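Local coordinates for nisin immunity protein (Lactococcus lactis subsp. lactis, PDB 5XHB) that takes part in the immunity of its host to nisin supplied from outside, in nature as a membrane-attached lipoprotein of the cell surface, at residues Y27-K32 with Y92-E97; L70-I75 with M85-R90; N127-I132 with R162-V167; D143-D148 with D218-T223; Q155-E160 with Y196-S201. All blocks are in the same frame, centred on the assembly; numbering follows the deposited sequence.

The chain folds into two antiparallel beta sheets with no helix. Contact 1 joins strand 25-33 to strand 90-96 and closes a loop in the N-terminal sheet. Contact 2 is nested inside that loop and pairs strand 67-78 with strand 83-87. The two meet, because strand 83-87 lies beside strand 90-96. The C-terminal sheet comes next. Contact 3 joins the turn into strand 131-134 to edge strand 151-165. Contact 4 starts inside that span and closes far later, tying strand 137-145 to strand 218-224, so the two cross. Contact 5 is nested within contact 4 and crosses contact 3, sharing strand 151-165 with it.

Contact 1. Residues Y27-K32 with Y92-E97; sequences YFVTDK and YKILPE
Strands 25-33 and 90-96 are antiparallel neighbours in the N-terminal sheet, and Phe-28 pairs with Leu-95 between them. Phe-28 N gives a 2.8 Å bond to Leu-95 O, and Leu-95 N returns one to Phe-28 O. The two side chains lie side by side on one face, with Phe-28 CE1 3.9 Å from Leu-95 CB. Pro-96 O meets the edge of the Phe-28 ring in its plane. Val-29 and Ile-94 share the other face. Ile-94 CD1 also sits over one face of the Tyr-27 ring, and Val-29 CG1 packs on Tyr-92 CB. Thr-30 holds Lys-93 O twice. Thr-30 N donates to Lys-93 O at 2.9 Å, while Thr-30 OG1 donates to Lys-93 O at 2.7 Å from above the carbonyl plane. Chi1 of 72° sets OG1 where it reaches the same oxygen as its own N-H. This OG1 accepts from Lys-32 N at 3.1 Å, forming an ST turn. One hydroxyl thus donates to the neighbouring strand and accepts from the chain beyond the corner at Asp-31.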
# COMPACT_ATOMS: atom_id res chain seq x y z
N TYR A 27 2.17 -14.37 -6.64
CA TYR A 27 1.25 -13.31 -7.06
C TYR A 27 0.68 -12.58 -5.86
O TYR A 27 0.70 -13.10 -4.74
CB TYR A 27 0.07 -13.88 -7.84
CG TYR A 27 0.40 -14.58 -9.12
CD1 TYR A 27 0.43 -13.89 -10.33
CD2 TYR A 27 0.63 -15.95 -9.14
CE1 TYR A 27 0.70 -14.53 -11.51
CE2 TYR A 27 0.91 -16.61 -10.33
CZ TYR A 27 0.95 -15.89 -11.51
OH TYR A 27 1.22 -16.55 -12.68
N PHE A 28 0.10 -11.40 -6.09
CA PHE A 28 -0.78 -10.84 -5.07
C PHE A 28 -2.10 -10.36 -5.66
O PHE A 28 -2.20 -10.04 -6.84
CB PHE A 28 -0.09 -9.71 -4.28
CG PHE A 28 0.16 -8.43 -5.07
CD1 PHE A 28 1.15 -8.37 -6.04
CD2 PHE A 28 -0.55 -7.27 -4.77
CE1 PHE A 28 1.40 -7.17 -6.73
CE2 PHE A 28 -0.31 -6.07 -5.44
CZ PHE A 28 0.67 -6.02 -6.42
N VAL A 29 -3.15 -10.36 -4.83
CA VAL A 29 -4.41 -9.76 -5.23
C VAL A 29 -4.31 -8.24 -5.11
O VAL A 29 -4.00 -7.71 -4.04
CB VAL A 29 -5.59 -10.24 -4.37
CG1 VAL A 29 -6.93 -9.82 -5.00
CG2 VAL A 29 -5.54 -11.77 -4.20
N THR A 30 -4.57 -7.54 -6.21
CA THR A 30 -4.51 -6.09 -6.24
C THR A 30 -5.84 -5.46 -5.88
O THR A 30 -6.85 -6.15 -5.74
CB THR A 30 -4.15 -5.56 -7.63
OG1 THR A 30 -5.27 -5.76 -8.49
CG2 THR A 30 -2.93 -6.29 -8.21
N ASP A 31 -5.83 -4.13 -5.77
CA ASP A 31 -7.05 -3.37 -5.52
C ASP A 31 -7.70 -2.91 -6.83
O ASP A 31 -8.61 -2.07 -6.82
CB ASP A 31 -6.75 -2.16 -4.63
CG ASP A 31 -8.00 -1.62 -3.93
OD1 ASP A 31 -8.82 -2.44 -3.46
OD2 ASP A 31 -8.16 -0.38 -3.84
N LYS A 32 -7.21 -3.43 -7.96
CA LYS A 32 -7.77 -3.12 -9.28
C LYS A 32 -8.99 -3.98 -9.58
O LYS A 32 -8.85 -5.15 -9.92
CB LYS A 32 -6.72 -3.32 -10.37
CG LYS A 32 -5.50 -2.44 -10.22
CD LYS A 32 -5.75 -1.01 -10.75
CE LYS A 32 -4.48 -0.16 -10.59
NZ LYS A 32 -4.48 1.14 -11.37
N TYR A 92 -10.96 -9.09 -8.86
CA TYR A 92 -9.82 -8.19 -8.70
C TYR A 92 -8.62 -8.76 -9.43
O TYR A 92 -8.35 -9.96 -9.34
CB TYR A 92 -9.51 -7.96 -7.22
CG TYR A 92 -10.48 -7.02 -6.55
CD1 TYR A 92 -11.64 -7.50 -5.95
CD2 TYR A 92 -10.25 -5.65 -6.54
CE1 TYR A 92 -12.54 -6.63 -5.35
CE2 TYR A 92 -11.13 -4.78 -5.93
CZ TYR A 92 -12.28 -5.28 -5.34
OH TYR A 92 -13.17 -4.42 -4.74
N LYS A 93 -7.93 -7.89 -10.16
CA LYS A 93 -6.74 -8.30 -10.91
C LYS A 93 -5.70 -8.87 -9.96
O LYS A 93 -5.57 -8.39 -8.84
CB LYS A 93 -6.16 -7.10 -11.67
CG LYS A 93 -5.01 -7.44 -12.63
CD LYS A 93 -4.43 -6.16 -13.31
CE LYS A 93 -5.41 -5.49 -14.25
NZ LYS A 93 -4.92 -4.16 -14.80
N ILE A 94 -4.98 -9.89 -10.42
CA ILE A 94 -3.83 -10.38 -9.68
C ILE A 94 -2.58 -10.03 -10.50
O ILE A 94 -2.64 -9.95 -11.73
CB ILE A 94 -3.88 -11.90 -9.41
CG1 ILE A 94 -3.91 -12.70 -10.72
CG2 ILE A 94 -5.05 -12.26 -8.47
CD1 ILE A 94 -3.59 -14.18 -10.55
N LEU A 95 -1.47 -9.80 -9.81
CA LEU A 95 -0.21 -9.43 -10.45
C LEU A 95 0.93 -10.21 -9.82
O LEU A 95 0.83 -10.61 -8.67
CB LEU A 95 0.04 -7.92 -10.32
CG LEU A 95 -0.78 -6.94 -11.16
CD1 LEU A 95 -0.46 -5.49 -10.80
CD2 LEU A 95 -0.58 -7.18 -12.68
N PRO A 96 2.02 -10.41 -10.57
CA PRO A 96 3.23 -11.00 -9.96
C PRO A 96 3.73 -10.12 -8.82
O PRO A 96 3.51 -8.91 -8.84
CB PRO A 96 4.25 -11.03 -11.12
CG PRO A 96 3.47 -10.72 -12.37
CD PRO A 96 2.22 -10.01 -11.97
N GLU A 97 4.40 -10.72 -7.85
CA GLU A 97 4.94 -9.98 -6.71
C GLU A 97 6.01 -8.98 -7.11
O GLU A 97 6.30 -8.05 -6.37
CB GLU A 97 5.51 -10.95 -5.66
CG GLU A 97 4.44 -11.77 -4.93
CD GLU A 97 3.67 -10.97 -3.89
OE1 GLU A 97 3.80 -9.73 -3.88
OE2 GLU A 97 2.95 -11.58 -3.07

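Contact 2. Residues L70-I75 with M85-R90; sequences LVLNNI and MGINDR
Asn-88 OD1 accepts from Val-71 N at 2.7 Å, almost straight at 175°. Chi1 of -74° keeps the Asn-88 amide beside its own backbone N, and both groups face Val-71. Asn-88 N donates to Val-71 O at 2.9 Å. Water 1 donates to both Val-71 O and Asn-88 O, bridging the same pair. Farther along, Asn-73 N bonds to Gly-86 O at 2.8 Å, and Gly-86 N to Asn-74 O at 3.1 Å. On one face of the sheet, Leu-72 and Ile-87 lie side by side, with Leu-72 CD2 3.6 Å from Ile-87 CD1. The Met-85 and Ile-75 side chains cross at a slant, with CE of the selenomethionine Met-85 4.0 Å from Ile-75 CG1. In the next shell, Asn-88 ND2 bonds to Thr-69 O, which helps fix the amide's rotation. Phe-111 touches Leu-70 and Ile-87. The type II' turn from Ile-87 to Arg-90 leads on to strand 90-96. The whole is a beta hairpin of strands 67-78 and 83-87, extended past its last strand pair by an asparagine side chain.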
# COMPACT_ATOMS: atom_id res chain seq x y z
N LEU A 70 -14.11 -12.88 3.72
CA LEU A 70 -13.79 -12.89 2.30
C LEU A 70 -13.93 -14.28 1.73
O LEU A 70 -13.36 -15.24 2.25
CB LEU A 70 -12.37 -12.39 2.06
CG LEU A 70 -12.01 -10.99 2.56
CD1 LEU A 70 -10.55 -10.75 2.23
CD2 LEU A 70 -12.91 -9.93 1.93
N VAL A 71 -14.70 -14.39 0.66
CA VAL A 71 -14.72 -15.63 -0.09
C VAL A 71 -13.88 -15.46 -1.37
O VAL A 71 -14.25 -14.69 -2.26
CB VAL A 71 -16.16 -16.05 -0.44
CG1 VAL A 71 -16.15 -17.19 -1.44
CG2 VAL A 71 -16.88 -16.46 0.84
N LEU A 72 -12.76 -16.18 -1.42
CA LEU A 72 -11.86 -16.17 -2.57
C LEU A 72 -12.22 -17.33 -3.48
O LEU A 72 -12.20 -18.49 -3.06
CB LEU A 72 -10.39 -16.30 -2.13
CG LEU A 72 -10.01 -15.53 -0.87
CD1 LEU A 72 -8.55 -15.79 -0.51
CD2 LEU A 72 -10.24 -14.07 -1.08
N ASN A 73 -12.56 -17.03 -4.73
CA ASN A 73 -13.19 -18.04 -5.56
C ASN A 73 -12.78 -17.95 -7.02
O ASN A 73 -13.27 -17.08 -7.75
CB ASN A 73 -14.71 -17.90 -5.44
CG ASN A 73 -15.46 -19.10 -6.00
OD1 ASN A 73 -14.90 -20.19 -6.16
ND2 ASN A 73 -16.73 -18.89 -6.30
N ASN A 74 -11.89 -18.86 -7.42
CA ASN A 74 -11.43 -19.05 -8.79
C ASN A 74 -10.54 -17.95 -9.32
O ASN A 74 -10.61 -16.81 -8.89
CB ASN A 74 -12.62 -19.20 -9.74
CG ASN A 74 -13.57 -20.28 -9.28
OD1 ASN A 74 -13.15 -21.25 -8.65
ND2 ASN A 74 -14.84 -20.12 -9.58
N ILE A 75 -9.68 -18.33 -10.27
CA ILE A 75 -8.90 -17.39 -11.05
C ILE A 75 -9.44 -17.40 -12.47
O ILE A 75 -9.67 -18.48 -13.03
CB ILE A 75 -7.39 -17.75 -11.05
CG1 ILE A 75 -6.83 -17.63 -9.64
CG2 ILE A 75 -6.61 -16.86 -12.02
CD1 ILE A 75 -5.34 -17.78 -9.54
N MSE A 85 -9.16 -12.60 -9.76
CA MSE A 85 -9.65 -13.54 -8.78
C MSE A 85 -11.01 -13.10 -8.29
O MSE A 85 -11.25 -11.92 -8.08
CB MSE A 85 -8.68 -13.65 -7.61
CG MSE A 85 -9.15 -14.65 -6.56
SE MSE A 85 -7.84 -14.86 -5.15
CE MSE A 85 -6.40 -15.70 -6.20
N GLY A 86 -11.91 -14.06 -8.12
CA GLY A 86 -13.20 -13.75 -7.53
C GLY A 86 -13.04 -13.47 -6.05
O GLY A 86 -12.50 -14.30 -5.31
N ILE A 87 -13.46 -12.28 -5.63
CA ILE A 87 -13.44 -11.90 -4.23
C ILE A 87 -14.84 -11.45 -3.84
O ILE A 87 -15.29 -10.39 -4.27
CB ILE A 87 -12.46 -10.76 -3.90
CG1 ILE A 87 -11.10 -10.96 -4.57
CG2 ILE A 87 -12.32 -10.64 -2.38
CD1 ILE A 87 -10.33 -12.15 -4.07
N ASN A 88 -15.50 -12.24 -3.01
CA ASN A 88 -16.91 -12.00 -2.69
C ASN A 88 -17.69 -11.83 -3.98
O ASN A 88 -17.66 -12.73 -4.81
CB ASN A 88 -17.06 -10.81 -1.73
CG ASN A 88 -16.61 -11.17 -0.33
OD1 ASN A 88 -16.07 -12.25 -0.12
ND2 ASN A 88 -16.83 -10.27 0.64
N ASP A 89 -18.35 -10.69 -4.16
CA ASP A 89 -19.18 -10.49 -5.35
C ASP A 89 -18.46 -9.73 -6.46
O ASP A 89 -19.09 -9.29 -7.41
CB ASP A 89 -20.47 -9.74 -4.98
CG ASP A 89 -20.19 -8.35 -4.42
OD1 ASP A 89 -19.14 -8.17 -3.76
OD2 ASP A 89 -21.02 -7.44 -4.63
N ARG A 90 -17.14 -9.58 -6.35
CA ARG A 90 -16.38 -8.82 -7.34
C ARG A 90 -15.24 -9.64 -7.92
O ARG A 90 -15.05 -10.80 -7.56
CB ARG A 90 -15.83 -7.54 -6.73
CG ARG A 90 -16.91 -6.54 -6.32
CD ARG A 90 -16.45 -5.77 -5.10
NE ARG A 90 -17.30 -4.62 -4.83
CZ ARG A 90 -16.88 -3.51 -4.25
NH1 ARG A 90 -15.61 -3.39 -3.89
NH2 ARG A 90 -17.72 -2.50 -4.03
O HOH W 1 -16.13 -14.95 -4.47

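Contact 3. Residues N127-I132 with R162-V167; sequences NDSRKI and RVFDSV
Ser-129 points its CB at the Phe-164 ring, coming within 3.5 Å of Phe-164 CD2. Ser-129 OG rests on the aliphatic start of Arg-162, 3.7 Å from Arg-162 CB. Water 2 joins Ser-129 OG to Arg-162 NE and lies in the guanidinium plane. Arg-130 crosses Phe-164 at a slant, with its guanidinium and the ring 50° apart. The touching atoms are Arg-130 CG and Phe-164 CE1, at 3.9 Å. This joins the type I turn from Asp-128 to Lys-131, which leads into strand 131-134, to the C-terminal end of edge strand 151-165. Arg-130 grips Asp-128 side-on in a salt bridge. Arg-130 NE bonds to the syn lone pair of Asp-128 OD1 at 2.8 Å, and NH2 to OD2. Arg-130 N also donates to OD1, from above the carboxylate plane, as an Asx turn. Arg-130 NH1 makes a weak bond to Val-167 O at 3.2 Å. Water 3 accepts from Arg-130 NH2 and donates to Val-167 O. Arg-162 NH1 forms a salt bridge with Glu-160.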
# COMPACT_ATOMS: atom_id res chain seq x y z
N ASN A 127 1.72 16.25 13.95
CA ASN A 127 2.46 16.44 15.20
C ASN A 127 3.97 16.42 15.02
O ASN A 127 4.69 17.08 15.77
CB ASN A 127 2.04 15.37 16.20
CG ASN A 127 0.56 15.42 16.51
OD1 ASN A 127 -0.15 14.43 16.35
ND2 ASN A 127 0.08 16.58 16.92
N ASP A 128 4.45 15.67 14.03
CA ASP A 128 5.88 15.58 13.77
C ASP A 128 6.10 15.67 12.26
O ASP A 128 5.73 14.77 11.52
CB ASP A 128 6.45 14.27 14.32
CG ASP A 128 7.97 14.16 14.18
OD1 ASP A 128 8.59 15.00 13.50
OD2 ASP A 128 8.54 13.21 14.74
N SER A 129 6.70 16.77 11.81
CA SER A 129 6.87 17.00 10.38
C SER A 129 7.83 16.01 9.71
O SER A 129 7.90 15.95 8.49
CB SER A 129 7.36 18.43 10.14
OG SER A 129 6.38 19.36 10.57
N ARG A 130 8.57 15.25 10.51
CA ARG A 130 9.52 14.30 9.95
C ARG A 130 8.83 12.96 9.72
O ARG A 130 9.49 11.97 9.40
CB ARG A 130 10.73 14.12 10.86
CG ARG A 130 11.46 15.45 11.15
CD ARG A 130 12.21 15.41 12.49
NE ARG A 130 11.34 14.99 13.60
CZ ARG A 130 11.75 14.78 14.84
NH1 ARG A 130 13.03 14.97 15.16
NH2 ARG A 130 10.89 14.40 15.78
N LYS A 131 7.51 12.94 9.86
CA LYS A 131 6.74 11.72 9.70
C LYS A 131 5.60 11.90 8.71
O LYS A 131 5.08 13.00 8.53
CB LYS A 131 6.18 11.25 11.05
CG LYS A 131 7.26 10.69 11.97
CD LYS A 131 6.68 10.22 13.32
CE LYS A 131 7.77 9.60 14.18
NZ LYS A 131 7.24 9.12 15.51
N ILE A 132 5.22 10.79 8.08
CA ILE A 132 4.12 10.79 7.13
C ILE A 132 3.11 9.74 7.54
O ILE A 132 3.48 8.63 7.92
CB ILE A 132 4.63 10.51 5.70
CG1 ILE A 132 5.38 11.74 5.20
CG2 ILE A 132 3.47 10.19 4.75
CD1 ILE A 132 5.87 11.60 3.81
N ARG A 162 7.26 22.59 5.40
CA ARG A 162 7.17 22.65 6.85
C ARG A 162 8.44 23.30 7.36
O ARG A 162 9.53 22.97 6.93
CB ARG A 162 6.98 21.26 7.50
CG ARG A 162 5.69 20.53 7.15
CD ARG A 162 4.46 21.23 7.75
NE ARG A 162 3.22 20.52 7.46
CZ ARG A 162 2.52 20.67 6.34
NH1 ARG A 162 2.93 21.50 5.39
NH2 ARG A 162 1.40 19.98 6.17
N VAL A 163 8.27 24.23 8.29
CA VAL A 163 9.36 24.78 9.05
C VAL A 163 9.12 24.30 10.47
O VAL A 163 8.04 24.54 11.03
CB VAL A 163 9.39 26.32 9.01
CG1 VAL A 163 10.46 26.87 9.96
CG2 VAL A 163 9.60 26.81 7.58
N PHE A 164 10.09 23.60 11.05
CA PHE A 164 9.81 22.92 12.30
C PHE A 164 10.99 22.99 13.23
O PHE A 164 12.10 23.25 12.81
CB PHE A 164 9.39 21.46 12.07
CG PHE A 164 10.36 20.65 11.24
CD1 PHE A 164 11.44 20.02 11.82
CD2 PHE A 164 10.17 20.52 9.87
CE1 PHE A 164 12.33 19.25 11.05
CE2 PHE A 164 11.06 19.78 9.08
CZ PHE A 164 12.14 19.14 9.68
N ASP A 165 10.72 22.80 14.52
CA ASP A 165 11.78 22.71 15.51
C ASP A 165 12.70 21.56 15.15
O ASP A 165 12.24 20.44 14.99
CB ASP A 165 11.20 22.49 16.91
CG ASP A 165 12.24 22.60 17.99
OD1 ASP A 165 13.15 21.75 18.02
OD2 ASP A 165 12.15 23.55 18.81
N SER A 166 13.99 21.84 15.03
CA SER A 166 14.93 20.83 14.55
C SER A 166 15.00 19.59 15.44
O SER A 166 15.28 18.49 14.96
CB SER A 166 16.33 21.43 14.42
OG SER A 166 16.32 22.50 13.50
N VAL A 167 14.75 19.76 16.73
CA VAL A 167 14.85 18.65 17.66
C VAL A 167 13.52 17.90 17.84
O VAL A 167 13.49 16.68 17.78
CB VAL A 167 15.35 19.12 19.05
CG1 VAL A 167 15.30 17.97 20.07
CG2 VAL A 167 16.75 19.68 18.94
O HOH W 2 3.63 18.85 10.11
O HOH W 3 12.25 14.33 18.76

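Contact 4. Residues D143-D148 with D218-T223; sequences DTTVSD and DFKLAT
The carboxylate of Asp-218 meets Thr-145, while the ring of Phe-219, the next residue, leads away from 143-148 to the ring of His-200, planes about 85° apart. Lys-220 NZ forms a salt bridge with Asp-218 OD2 at 2.8 Å, on its syn lone pair. Thr-145 crosses the Asp-218 side chain at about a right angle. Its CG2 lies 3.4 Å from Asp-218 OD2, and its OG1 also stands near that oxygen. Of the Phe-219 side chain, CB stays close, 4.2 Å from Val-146 CB. The second carboxylate, of Asp-143, lies side by side with the Lys-220 side chain. Asp-143 OD1 forms a salt bridge with Lys-220 NZ at 3.5 Å. The Lys-220 chain is bent at chi2 (-60°), which places Lys-220 CD 3.8 Å from Thr-144 O.

The backbones join strand 137-145 to strand 218-224 in the C-terminal sheet. Leu-221 N bonds to Thr-144 O at 2.8 Å. Val-146 N bonds to Phe-219 O at 2.9 Å. Val-146 CG2 also packs on Leu-221 CB. Lys-220 therefore stands between two acids at the protein surface. Its positive charge would be expected to offset both, and the network ties the corner at Asp-143 to the start of strand 218-224.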
# COMPACT_ATOMS: atom_id res chain seq x y z
N ASP A 143 17.24 9.87 6.91
CA ASP A 143 18.26 10.59 6.15
C ASP A 143 18.99 9.62 5.20
O ASP A 143 20.13 9.85 4.83
CB ASP A 143 19.26 11.27 7.09
CG ASP A 143 20.06 12.38 6.39
OD1 ASP A 143 19.56 12.92 5.37
OD2 ASP A 143 21.17 12.71 6.85
N THR A 144 18.30 8.54 4.81
CA THR A 144 18.83 7.59 3.84
C THR A 144 18.29 7.88 2.45
O THR A 144 17.08 7.97 2.27
CB THR A 144 18.47 6.15 4.22
OG1 THR A 144 19.07 5.82 5.48
CG2 THR A 144 18.92 5.16 3.14
N THR A 145 19.19 8.02 1.49
CA THR A 145 18.84 8.32 0.10
C THR A 145 18.27 7.09 -0.57
O THR A 145 18.70 5.98 -0.30
CB THR A 145 20.05 8.81 -0.72
OG1 THR A 145 20.71 9.87 -0.02
CG2 THR A 145 19.62 9.32 -2.09
N VAL A 146 17.26 7.30 -1.41
CA VAL A 146 16.73 6.27 -2.29
C VAL A 146 17.29 6.50 -3.68
O VAL A 146 16.98 7.52 -4.29
CB VAL A 146 15.19 6.30 -2.35
CG1 VAL A 146 14.67 5.18 -3.27
CG2 VAL A 146 14.62 6.15 -0.97
N SER A 147 18.12 5.58 -4.18
CA SER A 147 18.79 5.78 -5.47
C SER A 147 17.81 5.71 -6.63
O SER A 147 16.73 5.17 -6.47
CB SER A 147 19.87 4.71 -5.68
OG SER A 147 19.25 3.49 -6.04
N ASP A 148 18.20 6.20 -7.80
CA ASP A 148 17.30 6.20 -8.94
C ASP A 148 16.90 4.78 -9.35
O ASP A 148 15.82 4.57 -9.87
CB ASP A 148 17.91 6.92 -10.14
CG ASP A 148 18.10 8.41 -9.88
OD1 ASP A 148 17.56 8.92 -8.88
OD2 ASP A 148 18.79 9.08 -10.68
N ASP A 218 16.53 15.62 -2.68
CA ASP A 218 16.66 14.20 -2.97
C ASP A 218 15.64 13.33 -2.28
O ASP A 218 14.98 13.72 -1.31
CB ASP A 218 18.08 13.67 -2.68
CG ASP A 218 18.33 13.45 -1.22
OD1 ASP A 218 17.95 14.35 -0.44
OD2 ASP A 218 18.90 12.38 -0.87
N PHE A 219 15.51 12.12 -2.82
CA PHE A 219 14.52 11.19 -2.32
C PHE A 219 15.04 10.48 -1.08
O PHE A 219 16.15 9.93 -1.10
CB PHE A 219 14.15 10.19 -3.41
CG PHE A 219 13.19 10.75 -4.42
CD1 PHE A 219 11.83 10.78 -4.15
CD2 PHE A 219 13.65 11.25 -5.63
CE1 PHE A 219 10.94 11.30 -5.08
CE2 PHE A 219 12.76 11.78 -6.56
CZ PHE A 219 11.40 11.80 -6.28
N LYS A 220 14.25 10.52 -0.01
CA LYS A 220 14.60 9.87 1.25
C LYS A 220 13.71 8.67 1.53
O LYS A 220 12.53 8.68 1.19
CB LYS A 220 14.48 10.86 2.41
CG LYS A 220 15.35 12.11 2.27
CD LYS A 220 16.83 11.75 2.17
CE LYS A 220 17.71 12.99 2.45
NZ LYS A 220 19.11 12.86 1.93
N LEU A 221 14.26 7.68 2.21
CA LEU A 221 13.53 6.47 2.58
C LEU A 221 12.63 6.70 3.78
O LEU A 221 13.08 7.19 4.82
CB LEU A 221 14.53 5.35 2.88
CG LEU A 221 13.97 4.13 3.61
CD1 LEU A 221 12.97 3.43 2.72
CD2 LEU A 221 15.09 3.18 4.04
N ALA A 222 11.35 6.36 3.62
CA ALA A 222 10.37 6.42 4.70
C ALA A 222 9.96 5.01 5.08
O ALA A 222 9.56 4.23 4.22
CB ALA A 222 9.14 7.22 4.27
N THR A 223 10.05 4.68 6.37
CA THR A 223 9.70 3.33 6.82
C THR A 223 8.73 3.35 8.00
O THR A 223 8.69 4.31 8.75
CB THR A 223 10.96 2.54 7.21
OG1 THR A 223 11.68 3.26 8.20
CG2 THR A 223 11.86 2.34 6.00

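Contact 5. Residues Q155-E160 with Y196-S201; sequences QDVLAE and YGEIHS
Gln-155 bends at chi2 (-66°), and its amide meets Ser-201, whose OG lies anti to its own carbonyl carbon (chi1 -53°). Gln-155 NE2 donates to Ser-201 OG at 2.7 Å, with the oxygen tilted from the amide plane. Ser-201 OG also bonds to Gly-101 O. The pair sits at one end of an antiparallel ladder between edge strand 151-165 and strand 191-202, which is broken by two beta bulges. In the classic bulge, Gln-155 and Asp-156 both face Ile-199. Gln-155 N reaches Ile-199 O at 2.8 Å, while the bond from Asp-156 N is weak. Ile-199 N returns a bond to Asp-156 O. In the G1 bulge, Ala-159 and Glu-160 both face Tyr-196, and Glu-160 N donates to Tyr-196 O at 3.2 Å. Leu-158 lies between the bulges. Its N bonds to Gly-197 O, and its CD1 packs 3.8 Å from both Tyr-196 CB and Ile-199 CD1. Tyr-196 OH bonds to Ser-129 O, tying in the turn leading into strand 131-134. On the face of Val-157 and Glu-198, His-200 NE2 donates to Glu-198 OE1 at 2.7 Å, with the oxygen in the ring plane and met on its anti side.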
# COMPACT_ATOMS: atom_id res chain seq x y z
N GLN A 155 3.54 8.04 -7.05
CA GLN A 155 2.27 7.88 -6.34
C GLN A 155 1.51 9.19 -6.16
O GLN A 155 0.29 9.23 -6.34
CB GLN A 155 2.49 7.24 -4.97
CG GLN A 155 3.06 5.82 -5.04
CD GLN A 155 2.09 4.83 -5.68
OE1 GLN A 155 0.88 5.04 -5.66
NE2 GLN A 155 2.63 3.75 -6.21
N ASP A 156 2.22 10.26 -5.81
CA ASP A 156 1.56 11.54 -5.55
C ASP A 156 2.61 12.62 -5.45
O ASP A 156 3.81 12.34 -5.46
CB ASP A 156 0.73 11.48 -4.25
CG ASP A 156 -0.34 12.58 -4.17
OD1 ASP A 156 -0.55 13.35 -5.14
OD2 ASP A 156 -0.99 12.66 -3.11
N VAL A 157 2.17 13.87 -5.36
CA VAL A 157 3.10 14.93 -5.04
C VAL A 157 2.51 15.70 -3.86
O VAL A 157 1.30 15.96 -3.81
CB VAL A 157 3.37 15.83 -6.26
CG1 VAL A 157 2.09 16.45 -6.77
CG2 VAL A 157 4.46 16.87 -5.95
N LEU A 158 3.35 16.00 -2.89
CA LEU A 158 2.94 16.76 -1.73
C LEU A 158 2.99 18.26 -2.06
O LEU A 158 1.98 18.96 -1.92
CB LEU A 158 3.83 16.43 -0.52
CG LEU A 158 3.61 15.02 0.04
CD1 LEU A 158 4.69 14.63 1.07
CD2 LEU A 158 2.24 14.94 0.69
N ALA A 159 4.14 18.72 -2.54
CA ALA A 159 4.37 20.14 -2.81
C ALA A 159 3.98 20.98 -1.59
O ALA A 159 3.13 21.88 -1.67
CB ALA A 159 3.61 20.58 -4.07
N GLU A 160 4.60 20.66 -0.47
CA GLU A 160 4.30 21.28 0.81
C GLU A 160 5.58 21.78 1.40
O GLU A 160 6.66 21.40 0.97
CB GLU A 160 3.65 20.30 1.79
CG GLU A 160 2.24 19.92 1.45
CD GLU A 160 1.27 20.99 1.87
OE1 GLU A 160 1.56 21.67 2.88
OE2 GLU A 160 0.23 21.14 1.20
N TYR A 196 8.66 19.40 0.58
CA TYR A 196 8.26 18.02 0.27
C TYR A 196 7.77 17.91 -1.15
O TYR A 196 6.81 18.61 -1.54
CB TYR A 196 7.16 17.54 1.21
CG TYR A 196 7.44 17.66 2.69
CD1 TYR A 196 7.51 18.90 3.31
CD2 TYR A 196 7.55 16.53 3.49
CE1 TYR A 196 7.73 19.02 4.68
CE2 TYR A 196 7.78 16.64 4.87
CZ TYR A 196 7.86 17.89 5.45
OH TYR A 196 8.09 18.03 6.81
N GLY A 197 8.38 17.02 -1.93
CA GLY A 197 8.02 16.88 -3.32
C GLY A 197 7.19 15.63 -3.60
O GLY A 197 6.14 15.42 -2.98
N GLU A 198 7.66 14.81 -4.54
CA GLU A 198 6.91 13.64 -4.97
C GLU A 198 7.03 12.49 -3.98
O GLU A 198 7.99 12.42 -3.21
CB GLU A 198 7.39 13.18 -6.34
CG GLU A 198 7.19 14.22 -7.41
CD GLU A 198 7.63 13.74 -8.78
OE1 GLU A 198 8.29 12.68 -8.90
OE2 GLU A 198 7.33 14.46 -9.76
N ILE A 199 6.07 11.58 -4.03
CA ILE A 199 6.18 10.30 -3.34
C ILE A 199 6.19 9.19 -4.39
O ILE A 199 5.40 9.21 -5.33
CB ILE A 199 5.02 10.09 -2.33
CG1 ILE A 199 5.23 11.03 -1.13
CG2 ILE A 199 5.01 8.64 -1.82
CD1 ILE A 199 4.06 11.18 -0.26
N HIS A 200 7.15 8.28 -4.25
CA HIS A 200 7.26 7.13 -5.14
C HIS A 200 7.31 5.87 -4.34
O HIS A 200 7.83 5.85 -3.22
CB HIS A 200 8.53 7.18 -6.00
CG HIS A 200 8.52 8.24 -7.05
ND1 HIS A 200 8.47 7.94 -8.40
CD2 HIS A 200 8.58 9.59 -6.97
CE1 HIS A 200 8.51 9.07 -9.10
NE2 HIS A 200 8.57 10.08 -8.25
N SER A 201 6.80 4.79 -4.93
CA SER A 201 7.07 3.45 -4.44
C SER A 201 8.56 3.16 -4.49
O SER A 201 9.30 3.80 -5.24
CB SER A 201 6.32 2.42 -5.31
OG SER A 201 4.95 2.75 -5.39
O HOH W 4 7.70 21.75 -1.69